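Local coordinates for RNA 2'-o-ribose methyltransferase (Thermus thermophilus, PDB 1IPA), which probably transfers a methyl group to the 2'-hydroxyl of ribose in RNA, as a member of the TrmH (SpoU) family with a deep trefoil knot, at residues D181-Q185 against H186-L190; L172-E176 against S177-D181. All blocks are in the same frame, centred on the assembly; numbering follows the deposited sequence.

Contact 1: D181-Q185 against H186-L190; sequences DWIKQ and HNLPL
Trp-182 O, in the last turn of helix 176-185, takes two bonds from His-186, whose backbone N and ring ND1 reach it from opposite faces of the carbonyl plane. The bond from His-186 ND1 to Trp-182 O is 3.2 Å long and nearly straight, 174° at the hydrogen, and the oxygen lies in the imidazole plane. Ile-183 O likewise accepts twice, from His-186 N and from Leu-188 N (3.1 Å). With Asn-187 N to Lys-184 O at 3.0 Å and Asn-187 at positive phi, this is a Schellman motif.

Aromatic contact comes next. With CG of Trp-182 anti to the backbone N (chi1 -176°), the indole offers one face to the imidazole of His-186, which comes over it offset toward the rim, CE1 3.3 Å from Trp-182 NE1; the imidazole and the five-membered ring of Trp-182 are oblique, at 41°. A leucine in place of His-186 would probably leave Trp-182 O with one donor fewer and the indole without its polar cover.

Apolar packing finishes the turn: Leu-188 CD2 meets Trp-182 CZ3 at 3.8 Å, and Leu-188 CB meets Ile-183 CG2. The bonds thus take up the carbonyls of Trp-182, Ile-183 and Lys-184; Asn-187 turns the chain out of the helix, and Leu-188 packs inward on Ile-118 and Ala-211.

Contact 2: L172-E176 against S177-D181; sequences LAASE and SEVLD
Ser-175 O receives the backbone N of Val-179 at 2.8 Å, with the donor nearly along the C=O axis (C=O...N 169°). One residue on, Glu-176 O accepts from Leu-180 N, also at 2.8 Å, and Leu-180 folds its CB and CG against the same oxygen, CG at 3.3 Å. These two bonds make the first turn of helix 176-185.

Ahead of them Ser-175 is the N-cap, and with Glu-178 it forms a capping box. A chi1 of 68° turns Ser-175 OG toward the first turn, where it accepts from Glu-178 N at 3.0 Å. In return the carboxylate of Glu-178 swings back toward the start of the helix, where OE1 accepts from Ser-175 N at 2.7 Å. The exact places of OG and OE1 are doubtful, because the model crowds them together.

Ala-174 CB touches the buried Val-179 at CG2, 3.7 Å away, and also lies 3.9 Å from Glu-178 CB. Val-179 continues inward to Val-120 and Trp-225, and Glu-176 OE2 is bonded to Trp-225 NE1. The box ties down N-H groups where strand 171-174 gives way to the helix, and a carboxylate at this N-terminal end would probably be stabilised by the helix dipole.

Contact 2 starts helix 176-185 and contact 1 ends it. They share Asp-181, their centres lie 11 Å apart, and together they make the connection from edge strand 171-174 to strand 190-193 in the parallel sheet of the SpoU-type domain. Contact 2 is the surface contact, with a single buried residue, Val-179; contact 1 is partly buried, its inner side formed by Ile-183, Leu-188 and Leu-190. The chemistry is opposite at the two ends: a serine and a glutamate accept from backbone N-H groups at the start, whereas at the finish a histidine ring and loop N-H groups donate to backbone carbonyls.

Contact 1: D181-Q185 against H186-L190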
loop_
_atom_site.group_PDB
_atom_site.type_symbol
_atom_site.label_atom_id
_atom_site.label_comp_id
_atom_site.label_asym_id
_atom_site.label_seq_id
_atom_site.Cartn_x
_atom_site.Cartn_y
_atom_site.Cartn_z
ATOM N N ASP A 181 6.693 19.548 -8.935
ATOM C CA ASP A 181 6.317 20.263 -10.150
ATOM C C ASP A 181 4.890 19.878 -10.508
ATOM O O ASP A 181 4.131 20.686 -11.045
ATOM C CB ASP A 181 7.246 19.898 -11.309
ATOM C CG ASP A 181 8.687 20.304 -11.056
ATOM O OD1 ASP A 181 9.535 20.017 -11.926
ATOM O OD2 ASP A 181 8.976 20.904 -9.994
ATOM N N TRP A 182 4.522 18.641 -10.204
ATOM C CA TRP A 182 3.175 18.170 -10.500
ATOM C C TRP A 182 2.138 18.947 -9.673
ATOM O O TRP A 182 1.123 19.409 -10.201
ATOM C CB TRP A 182 3.061 16.675 -10.193
ATOM C CG TRP A 182 1.732 16.094 -10.565
ATOM C CD1 TRP A 182 1.328 15.711 -11.808
ATOM C CD2 TRP A 182 0.615 15.883 -9.695
ATOM N NE1 TRP A 182 0.027 15.277 -11.769
ATOM C CE2 TRP A 182 -0.437 15.372 -10.484
ATOM C CE3 TRP A 182 0.399 16.079 -8.325
ATOM C CZ2 TRP A 182 -1.690 15.052 -9.950
ATOM C CZ3 TRP A 182 -0.848 15.762 -7.793
ATOM C CH2 TRP A 182 -1.876 15.254 -8.607
ATOM N N ILE A 183 2.407 19.080 -8.376
ATOM C CA ILE A 183 1.513 19.791 -7.461
ATOM C C ILE A 183 1.206 21.181 -8.012
ATOM O O ILE A 183 0.047 21.545 -8.205
ATOM C CB ILE A 183 2.157 19.966 -6.054
ATOM C CG1 ILE A 183 2.645 18.621 -5.513
ATOM C CG2 ILE A 183 1.150 20.583 -5.093
ATOM C CD1 ILE A 183 1.558 17.641 -5.230
ATOM N N LYS A 184 2.260 21.950 -8.260
ATOM C CA LYS A 184 2.118 23.305 -8.776
ATOM C C LYS A 184 1.458 23.332 -10.143
ATOM O O LYS A 184 0.739 24.269 -10.471
ATOM C CB LYS A 184 3.487 23.986 -8.833
ATOM C CG LYS A 184 4.195 23.983 -7.481
ATOM C CD LYS A 184 3.284 24.573 -6.399
ATOM C CE LYS A 184 3.551 23.974 -5.022
ATOM N NZ LYS A 184 2.434 24.288 -4.093
ATOM N N GLN A 185 1.694 22.290 -10.929
ATOM C CA GLN A 185 1.122 22.189 -12.265
ATOM C C GLN A 185 -0.406 22.231 -12.215
ATOM O O GLN A 185 -1.057 22.731 -13.138
ATOM C CB GLN A 185 1.584 20.890 -12.928
ATOM C CG GLN A 185 1.335 20.833 -14.418
ATOM C CD GLN A 185 1.904 22.045 -15.127
ATOM O OE1 GLN A 185 3.041 22.451 -14.870
ATOM N NE2 GLN A 185 1.120 22.629 -16.027
ATOM N N HIS A 186 -0.976 21.705 -11.134
ATOM C CA HIS A 186 -2.426 21.690 -10.984
ATOM C C HIS A 186 -2.924 22.665 -9.928
ATOM O O HIS A 186 -4.073 22.577 -9.489
ATOM C CB HIS A 186 -2.916 20.280 -10.641
ATOM C CG HIS A 186 -2.686 19.279 -11.728
ATOM N ND1 HIS A 186 -1.447 18.740 -11.996
ATOM C CD2 HIS A 186 -3.537 18.733 -12.629
ATOM C CE1 HIS A 186 -1.544 17.903 -13.014
ATOM N NE2 HIS A 186 -2.801 17.881 -13.416
ATOM N N ASN A 187 -2.066 23.605 -9.541
ATOM C CA ASN A 187 -2.411 24.586 -8.519
ATOM C C ASN A 187 -3.087 23.877 -7.351
ATOM O O ASN A 187 -4.152 24.280 -6.890
ATOM C CB ASN A 187 -3.336 25.673 -9.087
ATOM C CG ASN A 187 -2.581 26.713 -9.906
ATOM O OD1 ASN A 187 -1.515 27.179 -9.502
ATOM N ND2 ASN A 187 -3.139 27.092 -11.054
ATOM N N LEU A 188 -2.450 22.810 -6.883
ATOM C CA LEU A 188 -2.979 22.021 -5.779
ATOM C C LEU A 188 -2.419 22.496 -4.440
ATOM O O LEU A 188 -1.224 22.396 -4.190
ATOM C CB LEU A 188 -2.624 20.547 -5.994
ATOM C CG LEU A 188 -3.188 19.478 -5.056
ATOM C CD1 LEU A 188 -4.689 19.354 -5.251
ATOM C CD2 LEU A 188 -2.504 18.139 -5.345
ATOM N N PRO A 189 -3.277 23.039 -3.566
ATOM C CA PRO A 189 -2.765 23.498 -2.268
ATOM C C PRO A 189 -2.043 22.367 -1.535
ATOM O O PRO A 189 -2.472 21.213 -1.561
ATOM C CB PRO A 189 -4.026 23.991 -1.543
ATOM C CG PRO A 189 -5.146 23.272 -2.232
ATOM C CD PRO A 189 -4.724 23.273 -3.681
ATOM N N LEU A 190 -0.932 22.706 -0.897
ATOM C CA LEU A 190 -0.132 21.728 -0.190
ATOM C C LEU A 190 0.054 22.076 1.283
ATOM O O LEU A 190 0.388 23.207 1.620
ATOM C CB LEU A 190 1.229 21.609 -0.874
ATOM C CG LEU A 190 2.342 20.813 -0.174
ATOM C CD1 LEU A 190 1.990 19.331 -0.094
ATOM C CD2 LEU A 190 3.652 21.012 -0.944
#

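Contact 2: L172-E176 against S177-D181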
loop_
_atom_site.group_PDB
_atom_site.type_symbol
_atom_site.label_atom_id
_atom_site.label_comp_id
_atom_site.label_asym_id
_atom_site.label_seq_id
_atom_site.Cartn_x
_atom_site.Cartn_y
_atom_site.Cartn_z
ATOM N N LEU A 172 1.025 6.352 -6.965
ATOM C CA LEU A 172 2.043 6.725 -7.941
ATOM C C LEU A 172 3.376 7.145 -7.335
ATOM O O LEU A 172 3.446 7.654 -6.211
ATOM C CB LEU A 172 1.538 7.861 -8.833
ATOM C CG LEU A 172 0.169 7.762 -9.512
ATOM C CD1 LEU A 172 -0.035 6.375 -10.102
ATOM C CD2 LEU A 172 -0.902 8.063 -8.500
ATOM N N ALA A 173 4.439 6.939 -8.102
ATOM C CA ALA A 173 5.776 7.301 -7.670
ATOM C C ALA A 173 6.401 8.265 -8.675
ATOM O O ALA A 173 5.966 8.357 -9.830
ATOM C CB ALA A 173 6.637 6.055 -7.536
ATOM N N ALA A 174 7.417 8.984 -8.212
ATOM C CA ALA A 174 8.146 9.945 -9.027
ATOM C C ALA A 174 9.150 10.628 -8.112
ATOM O O ALA A 174 9.064 10.508 -6.887
ATOM C CB ALA A 174 7.191 10.964 -9.620
ATOM N N SER A 175 10.102 11.344 -8.699
ATOM C CA SER A 175 11.109 12.037 -7.909
ATOM C C SER A 175 10.452 13.191 -7.167
ATOM O O SER A 175 9.410 13.693 -7.587
ATOM C CB SER A 175 12.214 12.581 -8.814
ATOM O OG SER A 175 11.716 13.622 -9.639
ATOM N N GLU A 176 11.067 13.610 -6.070
ATOM C CA GLU A 176 10.535 14.708 -5.287
ATOM C C GLU A 176 10.292 15.922 -6.180
ATOM O O GLU A 176 9.229 16.532 -6.117
ATOM C CB GLU A 176 11.494 15.057 -4.149
ATOM C CG GLU A 176 11.850 13.852 -3.277
ATOM C CD GLU A 176 12.599 14.215 -1.994
ATOM O OE1 GLU A 176 13.068 13.281 -1.303
ATOM O OE2 GLU A 176 12.708 15.422 -1.674
ATOM N N SER A 177 11.266 16.258 -7.023
ATOM C CA SER A 177 11.145 17.401 -7.932
ATOM C C SER A 177 9.964 17.205 -8.870
ATOM O O SER A 177 9.202 18.136 -9.120
ATOM C CB SER A 177 12.412 17.565 -8.782
ATOM O OG SER A 177 13.589 17.449 -8.003
ATOM N N GLU A 178 9.824 15.990 -9.391
ATOM C CA GLU A 178 8.736 15.659 -10.306
ATOM C C GLU A 178 7.369 15.794 -9.646
ATOM O O GLU A 178 6.422 16.305 -10.249
ATOM C CB GLU A 178 8.901 14.230 -10.835
ATOM C CG GLU A 178 10.000 14.052 -11.864
ATOM C CD GLU A 178 10.283 12.588 -12.157
ATOM O OE1 GLU A 178 10.861 11.905 -11.281
ATOM O OE2 GLU A 178 9.920 12.118 -13.255
ATOM N N VAL A 179 7.267 15.318 -8.409
ATOM C CA VAL A 179 6.015 15.392 -7.671
ATOM C C VAL A 179 5.700 16.838 -7.316
ATOM O O VAL A 179 4.553 17.270 -7.415
ATOM C CB VAL A 179 6.079 14.527 -6.393
ATOM C CG1 VAL A 179 4.919 14.856 -5.461
ATOM C CG2 VAL A 179 6.035 13.054 -6.781
ATOM N N LEU A 180 6.719 17.589 -6.913
ATOM C CA LEU A 180 6.532 18.992 -6.564
ATOM C C LEU A 180 6.092 19.813 -7.779
ATOM O O LEU A 180 5.204 20.656 -7.679
ATOM C CB LEU A 180 7.822 19.553 -5.953
ATOM C CG LEU A 180 7.987 19.141 -4.483
ATOM C CD1 LEU A 180 9.377 19.464 -3.961
ATOM C CD2 LEU A 180 6.926 19.864 -3.673
ATOM N N ASP A 181 6.693 19.548 -8.935
ATOM C CA ASP A 181 6.317 20.263 -10.150
ATOM C C ASP A 181 4.890 19.878 -10.508
ATOM O O ASP A 181 4.131 20.686 -11.045
ATOM C CB ASP A 181 7.246 19.898 -11.309
ATOM C CG ASP A 181 8.687 20.304 -11.056
ATOM O OD1 ASP A 181 9.535 20.017 -11.926
ATOM O OD2 ASP A 181 8.976 20.904 -9.994
#